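PDB 2A1V: uncharacterized protein from Deinococcus radiodurans, which is of unknown function but belongs to the YjbR (DUF419) family and folds into a small alpha/beta domain built on an antiparallel sheet. Local coordinates for residues T33-V38 / Y47-I52; P76-P81 / T94-V99; G110-V115 / G129-L134. All blocks are in the same frame, centred on the assembly; numbering follows the deposited sequence.

How the interactions relate
The three contacts follow one another along the chain without interleaving. Interaction 1 is the hairpin of strands 33-38 and 43-51 within the six-stranded antiparallel sheet. The centres of interactions 1 and 2 are about 17 Å apart; interaction 2 lies where edge strand 79-81 starts and the loop after strand 90-94 runs toward helix 101-119. Interaction 3 fastens the loop after helix 122-128 to that same helix, its centre about 16 Å from that of interaction 1 and about 23 Å from that of interaction 2, from which it lies across the chain's centre. Interactions 1 and 3 touch: the Y47 and Y112 rings meet edge-to-face, and V38 packs on Y112. Helix 101-119 thus ties the C-terminal loop to the sheet.

Interaction 1: residues T33-V38 / Y47-I52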
loop_
_atom_site.group_PDB
_atom_site.type_symbol
_atom_site.label_atom_id
_atom_site.label_comp_id
_atom_site.label_asym_id
_atom_site.label_seq_id
_atom_site.Cartn_x
_atom_site.Cartn_y
_atom_site.Cartn_z
ATOM N N THR A 33 -1.965 14.721 0.383
ATOM C CA THR A 33 -1.880 13.294 0.702
ATOM C C THR A 33 -3.091 12.465 0.141
ATOM O O THR A 33 -4.228 12.498 0.622
ATOM C CB THR A 33 -1.661 13.081 2.218
ATOM O OG1 THR A 33 -0.527 13.865 2.668
ATOM C CG2 THR A 33 -1.370 11.562 2.508
ATOM N N LEU A 34 -2.803 11.754 -0.929
ATOM C CA LEU A 34 -3.678 10.745 -1.486
ATOM C C LEU A 34 -3.683 9.474 -0.605
ATOM O O LEU A 34 -2.639 8.896 -0.287
ATOM C CB LEU A 34 -3.211 10.401 -2.891
ATOM C CG LEU A 34 -4.051 9.422 -3.712
ATOM C CD1 LEU A 34 -5.540 9.890 -3.963
ATOM C CD2 LEU A 34 -3.327 9.185 -5.025
ATOM N N VAL A 35 -4.890 9.068 -0.227
ATOM C CA VAL A 35 -5.111 7.920 0.649
ATOM C C VAL A 35 -5.983 6.879 -0.065
ATOM O O VAL A 35 -7.035 7.176 -0.604
ATOM C CB VAL A 35 -5.745 8.360 1.973
ATOM C CG1 VAL A 35 -5.833 7.190 2.950
ATOM C CG2 VAL A 35 -4.952 9.501 2.620
ATOM N N PHE A 36 -5.475 5.664 -0.113
ATOM C CA PHE A 36 -6.208 4.512 -0.627
ATOM C C PHE A 36 -6.768 3.748 0.549
ATOM O O PHE A 36 -6.040 3.372 1.484
ATOM C CB PHE A 36 -5.325 3.599 -1.481
ATOM C CG PHE A 36 -4.683 4.292 -2.633
ATOM C CD1 PHE A 36 -3.453 4.922 -2.486
ATOM C CD2 PHE A 36 -5.302 4.288 -3.883
ATOM C CE1 PHE A 36 -2.840 5.575 -3.558
ATOM C CE2 PHE A 36 -4.694 4.899 -4.978
ATOM C CZ PHE A 36 -3.468 5.553 -4.821
ATOM N N LYS A 37 -8.080 3.538 0.503
ATOM C CA LYS A 37 -8.807 2.862 1.565
ATOM C C LYS A 37 -9.583 1.707 0.936
ATOM O O LYS A 37 -9.921 1.743 -0.257
ATOM C CB LYS A 37 -9.732 3.847 2.289
ATOM C CG LYS A 37 -9.004 4.927 3.120
ATOM C CD LYS A 37 -9.966 5.938 3.783
ATOM C CE LYS A 37 -9.311 6.771 4.898
ATOM N NZ LYS A 37 -10.183 7.846 5.537
ATOM N N VAL A 38 -9.820 0.670 1.730
ATOM C CA VAL A 38 -10.600 -0.474 1.311
ATOM C C VAL A 38 -11.778 -0.678 2.268
ATOM O O VAL A 38 -11.656 -0.533 3.502
ATOM C CB VAL A 38 -9.712 -1.763 1.222
ATOM C CG1 VAL A 38 -9.008 -2.050 2.538
ATOM C CG2 VAL A 38 -10.502 -2.974 0.827
ATOM N N TYR A 47 -4.821 1.663 3.451
ATOM C CA TYR A 47 -3.779 0.692 3.210
ATOM C C TYR A 47 -2.572 1.249 2.453
ATOM O O TYR A 47 -1.579 0.541 2.329
ATOM C CB TYR A 47 -4.357 -0.554 2.491
ATOM C CG TYR A 47 -4.767 -0.344 1.055
ATOM C CD1 TYR A 47 -3.840 -0.456 0.018
ATOM C CD2 TYR A 47 -6.098 -0.010 0.721
ATOM C CE1 TYR A 47 -4.222 -0.245 -1.303
ATOM C CE2 TYR A 47 -6.473 0.207 -0.590
ATOM C CZ TYR A 47 -5.541 0.068 -1.602
ATOM O OH TYR A 47 -5.912 0.271 -2.916
ATOM N N ALA A 48 -2.679 2.444 1.874
ATOM C CA ALA A 48 -1.528 3.092 1.240
ATOM C C ALA A 48 -1.745 4.603 1.219
ATOM O O ALA A 48 -2.883 5.055 1.148
ATOM C CB ALA A 48 -1.325 2.598 -0.112
ATOM N N LEU A 49 -0.667 5.376 1.324
ATOM C CA LEU A 49 -0.767 6.832 1.251
ATOM C C LEU A 49 0.466 7.404 0.545
ATOM O O LEU A 49 1.598 6.877 0.700
ATOM C CB LEU A 49 -0.813 7.482 2.643
ATOM C CG LEU A 49 -1.634 7.064 3.836
ATOM C CD1 LEU A 49 -1.226 5.667 4.376
ATOM C CD2 LEU A 49 -1.411 8.192 4.881
ATOM N N THR A 50 0.282 8.504 -0.164
ATOM C CA THR A 50 1.445 9.233 -0.704
ATOM C C THR A 50 1.115 10.707 -0.877
ATOM O O THR A 50 -0.031 11.040 -1.157
ATOM C CB THR A 50 1.941 8.637 -2.081
ATOM O OG1 THR A 50 3.267 9.138 -2.429
ATOM C CG2 THR A 50 0.930 8.926 -3.169
ATOM N N ASP A 51 2.119 11.572 -0.729
ATOM C CA ASP A 51 1.959 13.009 -0.894
ATOM C C ASP A 51 2.362 13.316 -2.330
ATOM O O ASP A 51 3.552 13.224 -2.722
ATOM C CB ASP A 51 2.788 13.767 0.143
ATOM C CG ASP A 51 2.720 15.272 -0.019
ATOM O OD1 ASP A 51 2.072 15.810 -0.975
ATOM O OD2 ASP A 51 3.362 15.926 0.828
ATOM N N ILE A 52 1.346 13.643 -3.125
ATOM C CA ILE A 52 1.483 13.743 -4.580
ATOM C C ILE A 52 2.227 14.959 -5.064
ATOM O O ILE A 52 2.589 15.016 -6.226
ATOM C CB ILE A 52 0.127 13.608 -5.333
ATOM C CG1 ILE A 52 -0.783 14.834 -5.192
ATOM C CG2 ILE A 52 -0.593 12.332 -4.914
ATOM C CD1 ILE A 52 -1.877 14.888 -6.327
#
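F36 and Y47 form the tight end of an antiparallel beta hairpin, at a classic beta bulge where Y47 and A48 both face F36. F36 CB lies over one face of the tyrosine ring, a CH-pi contact 3.9 Å from the ring centroid, and comes within 3.5 Å of Y47 CZ. Chi1 of 71° puts Y47 CG between the backbone N and carbonyl carbon, and chi2 of 85° turns the ring so that a face meets F36 CB. V38 CG1 approaches Y47 CD2 to 4.0 Å, its side chain at about a right angle to the tyrosine. Two straight backbone bonds fix the bulge, Y47 N to F36 O and F36 N to A48 O, each 2.9 Å. L34, F36, A48 and T50 share one sheet face, which helices 10-17 and 101-119 cover. An alanine in place of Y47 would probably open a gap beside F36 and V38 and leave the S23 hydroxyl without its tyrosine mate. The other end lies nearer solvent: T33 and D51, a non-hydrogen-bonded pair, are partly exposed, and the T33 hydroxyl bonds to D31. Exposed I52, just past the strand, brings CG2 to 3.8 Å from L34 CB. Between the two ends L34 and T50 exchange backbone bonds, and L34 O also receives the CA-H of L49, with L49 CA 3.2 Å from that oxygen.

Interaction 2: residues P76-P81 / T94-V99; sequences PQSIAP and TLDGTV
S78 and T98 meet hydroxyl to hydroxyl at an exceptionally short distance, OG to OG1 2.5 Å, and T98 OG1 is in turn unusually near D96 OD1; the exact lengths are doubtful, but the three oxygens form a bent cluster with T98 OG1 in the middle. Chi1 of 51° sets T98 OG1 between the backbone N and carbonyl carbon of its own residue, where both S78 OG and D96 OD1 approach it. D96 OD1 also accepts the backbone N of T98 at 3.2 Å, from above the carboxylate plane, which closes an Asx turn around G97, whose phi is positive. The fold supplies the setting: S78 immediately precedes edge strand 79-81, and T94 ends the neighbouring antiparallel strand 90-94, before the loop leading to helix 101-119. T94 N donates to S78 O at 2.9 Å, nearly straight (165°) and in the carbonyl plane. S78 O has a second donor in a water that also bonds T94 OG1; another water joins T94 OG1 to Q77 O, and a third links S78 OG with D96 OD2, donating to the carboxylate at 2.8 Å. The apolar flank belongs to V99. Its CG2 packs 3.8 Å from S78 CB and 4.2 Å from I79 CG1, with L104 of helix 101-119 against V99 and L71 of helix 65-74 against I79.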
loop_
_atom_site.group_PDB
_atom_site.type_symbol
_atom_site.label_atom_id
_atom_site.label_comp_id
_atom_site.label_asym_id
_atom_site.label_seq_id
_atom_site.Cartn_x
_atom_site.Cartn_y
_atom_site.Cartn_z
ATOM N N PRO A 76 18.107 0.528 3.703
ATOM C CA PRO A 76 18.086 1.548 4.789
ATOM C C PRO A 76 18.024 2.983 4.279
ATOM O O PRO A 76 17.505 3.883 4.962
ATOM C CB PRO A 76 19.401 1.313 5.524
ATOM C CG PRO A 76 20.277 0.560 4.521
ATOM C CD PRO A 76 19.391 -0.199 3.618
ATOM N N GLN A 77 18.541 3.209 3.080
ATOM C CA GLN A 77 18.477 4.533 2.504
ATOM C C GLN A 77 17.104 4.845 1.872
ATOM O O GLN A 77 16.857 5.985 1.598
ATOM C CB GLN A 77 19.597 4.741 1.466
ATOM C CG GLN A 77 20.898 5.176 2.105
ATOM C CD GLN A 77 21.530 4.069 2.915
ATOM O OE1 GLN A 77 21.923 3.049 2.367
ATOM N NE2 GLN A 77 21.572 4.242 4.226
ATOM N N SER A 78 16.251 3.834 1.652
ATOM C CA SER A 78 15.001 3.944 0.858
ATOM C C SER A 78 13.700 3.554 1.586
ATOM O O SER A 78 12.566 3.889 1.124
ATOM C CB SER A 78 15.109 3.107 -0.403
ATOM O OG SER A 78 16.052 3.656 -1.295
ATOM N N ILE A 79 13.841 2.873 2.719
ATOM C CA ILE A 79 12.685 2.454 3.509
ATOM C C ILE A 79 12.869 2.868 4.939
ATOM O O ILE A 79 13.813 2.444 5.550
ATOM C CB ILE A 79 12.468 0.962 3.436
ATOM C CG1 ILE A 79 12.345 0.537 1.952
ATOM C CG2 ILE A 79 11.174 0.559 4.284
ATOM C CD1 ILE A 79 11.928 -0.867 1.773
ATOM N N ALA A 80 11.959 3.715 5.426
ATOM C CA ALA A 80 11.967 4.318 6.735
ATOM C C ALA A 80 10.735 3.910 7.559
ATOM O O ALA A 80 9.708 3.508 7.009
ATOM C CB ALA A 80 11.976 5.869 6.577
ATOM N N PRO A 81 10.798 4.102 8.881
ATOM C CA PRO A 81 9.605 3.898 9.698
ATOM C C PRO A 81 8.463 4.812 9.172
ATOM O O PRO A 81 8.747 5.882 8.659
ATOM C CB PRO A 81 10.087 4.329 11.105
ATOM C CG PRO A 81 11.574 4.030 11.078
ATOM C CD PRO A 81 11.945 4.562 9.702
ATOM N N THR A 94 10.685 5.363 -0.507
ATOM C CA THR A 94 10.947 6.372 -1.529
ATOM C C THR A 94 10.845 5.747 -2.915
ATOM O O THR A 94 11.539 4.770 -3.214
ATOM C CB THR A 94 12.343 7.009 -1.298
ATOM O OG1 THR A 94 12.474 7.341 0.087
ATOM C CG2 THR A 94 12.536 8.282 -2.139
ATOM N N LEU A 95 9.969 6.271 -3.760
ATOM C CA LEU A 95 9.804 5.733 -5.115
ATOM C C LEU A 95 10.749 6.403 -6.141
ATOM O O LEU A 95 10.340 7.150 -7.065
ATOM C CB LEU A 95 8.351 5.867 -5.552
ATOM C CG LEU A 95 7.287 5.252 -4.641
ATOM C CD1 LEU A 95 5.956 5.438 -5.354
ATOM C CD2 LEU A 95 7.547 3.789 -4.315
ATOM N N ASP A 96 12.025 6.115 -5.969
ATOM C CA ASP A 96 13.087 6.677 -6.817
ATOM C C ASP A 96 13.798 5.621 -7.616
ATOM O O ASP A 96 14.835 5.911 -8.193
ATOM C CB ASP A 96 14.097 7.445 -5.969
ATOM C CG ASP A 96 14.727 6.619 -4.895
ATOM O OD1 ASP A 96 14.433 5.400 -4.776
ATOM O OD2 ASP A 96 15.531 7.201 -4.138
ATOM N N GLY A 97 13.282 4.398 -7.645
ATOM C CA GLY A 97 13.901 3.368 -8.444
ATOM C C GLY A 97 14.940 2.529 -7.724
ATOM O O GLY A 97 15.476 1.585 -8.307
ATOM N N THR A 98 15.164 2.818 -6.433
ATOM C CA THR A 98 16.161 2.150 -5.641
ATOM C C THR A 98 15.648 0.867 -5.035
ATOM O O THR A 98 16.432 0.040 -4.611
ATOM C CB THR A 98 16.707 3.086 -4.513
ATOM O OG1 THR A 98 15.631 3.671 -3.738
ATOM C CG2 THR A 98 17.506 4.180 -5.113
ATOM N N VAL A 99 14.328 0.701 -4.960
ATOM C CA VAL A 99 13.744 -0.575 -4.537
ATOM C C VAL A 99 13.068 -1.186 -5.780
ATOM O O VAL A 99 12.339 -0.489 -6.488
ATOM C CB VAL A 99 12.723 -0.342 -3.371
ATOM C CG1 VAL A 99 11.941 -1.584 -3.037
ATOM C CG2 VAL A 99 13.441 0.185 -2.139
HETATM O O HOH W 1 15.002 8.147 0.071
HETATM O O HOH W 2 16.436 6.439 -1.648
HETATM O O HOH W 3 11.625 6.463 2.564
#

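Interaction 3: residues G110-V115 / G129-L134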
loop_
_atom_site.group_PDB
_atom_site.type_symbol
_atom_site.label_atom_id
_atom_site.label_comp_id
_atom_site.label_asym_id
_atom_site.label_seq_id
_atom_site.Cartn_x
_atom_site.Cartn_y
_atom_site.Cartn_z
ATOM N N GLY A 110 0.338 -6.449 -0.785
ATOM C CA GLY A 110 0.396 -7.032 0.543
ATOM C C GLY A 110 -0.260 -6.180 1.633
ATOM O O GLY A 110 -0.887 -6.717 2.587
ATOM N N SER A 111 -0.083 -4.856 1.526
ATOM C CA SER A 111 -0.613 -3.910 2.513
ATOM C C SER A 111 -2.167 -3.960 2.478
ATOM O O SER A 111 -2.808 -4.113 3.496
ATOM C CB SER A 111 -0.095 -2.486 2.223
ATOM O OG SER A 111 -0.633 -1.543 3.137
ATOM N N TYR A 112 -2.721 -3.884 1.267
ATOM C CA TYR A 112 -4.153 -4.134 0.991
ATOM C C TYR A 112 -4.654 -5.430 1.628
ATOM O O TYR A 112 -5.658 -5.415 2.331
ATOM C CB TYR A 112 -4.423 -4.150 -0.537
ATOM C CG TYR A 112 -5.815 -4.581 -0.958
ATOM C CD1 TYR A 112 -6.115 -5.911 -1.108
ATOM C CD2 TYR A 112 -6.842 -3.645 -1.141
ATOM C CE1 TYR A 112 -7.391 -6.322 -1.420
ATOM C CE2 TYR A 112 -8.114 -4.024 -1.493
ATOM C CZ TYR A 112 -8.388 -5.375 -1.637
ATOM O OH TYR A 112 -9.636 -5.800 -1.990
ATOM N N LEU A 113 -3.982 -6.549 1.358
ATOM C CA LEU A 113 -4.404 -7.859 1.934
ATOM C C LEU A 113 -4.390 -7.887 3.453
ATOM O O LEU A 113 -5.329 -8.396 4.107
ATOM C CB LEU A 113 -3.563 -8.999 1.404
ATOM C CG LEU A 113 -3.958 -9.396 -0.014
ATOM C CD1 LEU A 113 -2.816 -10.285 -0.663
ATOM C CD2 LEU A 113 -5.311 -10.124 -0.020
ATOM N N LEU A 114 -3.330 -7.324 4.007
ATOM C CA LEU A 114 -3.172 -7.296 5.453
ATOM C C LEU A 114 -4.321 -6.520 6.041
ATOM O O LEU A 114 -4.928 -6.914 7.030
ATOM C CB LEU A 114 -1.822 -6.655 5.779
ATOM C CG LEU A 114 -1.282 -6.344 7.149
ATOM C CD1 LEU A 114 0.288 -6.221 7.029
ATOM C CD2 LEU A 114 -1.891 -5.070 7.686
ATOM N N VAL A 115 -4.618 -5.377 5.451
ATOM C CA VAL A 115 -5.725 -4.578 5.937
ATOM C C VAL A 115 -7.078 -5.303 5.869
ATOM O O VAL A 115 -7.843 -5.251 6.809
ATOM C CB VAL A 115 -5.775 -3.166 5.305
ATOM C CG1 VAL A 115 -7.032 -2.453 5.713
ATOM C CG2 VAL A 115 -4.542 -2.351 5.701
ATOM N N GLY A 129 -17.052 -9.281 -0.348
ATOM C CA GLY A 129 -16.261 -9.968 -1.347
ATOM C C GLY A 129 -14.802 -9.535 -1.376
ATOM O O GLY A 129 -14.230 -9.329 -2.465
ATOM N N LEU A 130 -14.149 -9.447 -0.224
ATOM C CA LEU A 130 -12.711 -9.191 -0.203
ATOM C C LEU A 130 -11.961 -10.501 -0.341
ATOM O O LEU A 130 -12.252 -11.414 0.406
ATOM C CB LEU A 130 -12.314 -8.528 1.120
ATOM C CG LEU A 130 -13.031 -7.217 1.416
ATOM C CD1 LEU A 130 -12.602 -6.662 2.762
ATOM C CD2 LEU A 130 -12.815 -6.192 0.281
ATOM N N PRO A 131 -10.983 -10.597 -1.284
ATOM C CA PRO A 131 -10.377 -11.902 -1.536
ATOM C C PRO A 131 -9.285 -12.328 -0.536
ATOM O O PRO A 131 -8.638 -11.477 0.077
ATOM C CB PRO A 131 -9.821 -11.746 -2.923
ATOM C CG PRO A 131 -9.330 -10.330 -2.917
ATOM C CD PRO A 131 -10.405 -9.572 -2.171
ATOM N N ASP A 132 -9.136 -13.643 -0.346
ATOM C CA ASP A 132 -8.060 -14.230 0.489
ATOM C C ASP A 132 -6.666 -13.925 -0.081
ATOM O O ASP A 132 -5.766 -13.582 0.665
ATOM C CB ASP A 132 -8.227 -15.764 0.626
ATOM C CG ASP A 132 -7.177 -16.413 1.572
ATOM O OD1 ASP A 132 -6.991 -15.989 2.749
ATOM O OD2 ASP A 132 -6.545 -17.391 1.139
ATOM N N SER A 133 -6.519 -14.039 -1.397
ATOM C CA SER A 133 -5.245 -13.708 -2.101
ATOM C C SER A 133 -5.550 -12.938 -3.373
ATOM O O SER A 133 -6.725 -12.877 -3.794
ATOM C CB SER A 133 -4.440 -14.982 -2.467
ATOM O OG SER A 133 -5.194 -15.854 -3.335
ATOM N N LEU A 134 -4.502 -12.392 -4.003
ATOM C CA LEU A 134 -4.605 -11.613 -5.261
ATOM C C LEU A 134 -3.926 -12.299 -6.489
ATOM O O LEU A 134 -2.808 -12.838 -6.402
ATOM C CB LEU A 134 -4.026 -10.193 -5.104
ATOM C CG LEU A 134 -4.692 -9.330 -4.035
ATOM C CD1 LEU A 134 -3.816 -8.114 -3.575
ATOM C CD2 LEU A 134 -6.075 -8.886 -4.470
#
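L113 overlaps the tip of L134, the two leucines reaching toward each other from the helix and the C-terminal loop. L113 CD1 and L134 CD1 are 3.8 Å apart, and L134 CD1 is as near to L113 CG. The second branch of L113 turns to the loop backbone: CD2 lies 3.6 Å from both P131 O and D132 O, fitted into the bend of the chain there. One residue earlier on helix 101-119, Y112 extends with CG anti to the backbone N (chi1 172°). The P131 ring carbon CD sits at the edge of the tyrosine ring, 3.9 Å from Y112 OH, and L130 CD2 reaches the same oxygen at 3.9 Å. Y112 CD1 touches L134 CD1 at 4.0 Å. The loop enters this surface after G129, the C-prime residue of a Schellman motif that ends helix 122-128. Y112 OH bonds outside the contact, to P21 O. Mostly apolar branches meet, with two carbonyl oxygens and the tyrosine oxygen also in van der Waals contact, so within 110-115 and 129-134 hydrocarbon burial does the holding; the directional bond to the helix comes one turn past L113, from K117 NZ to D132 O.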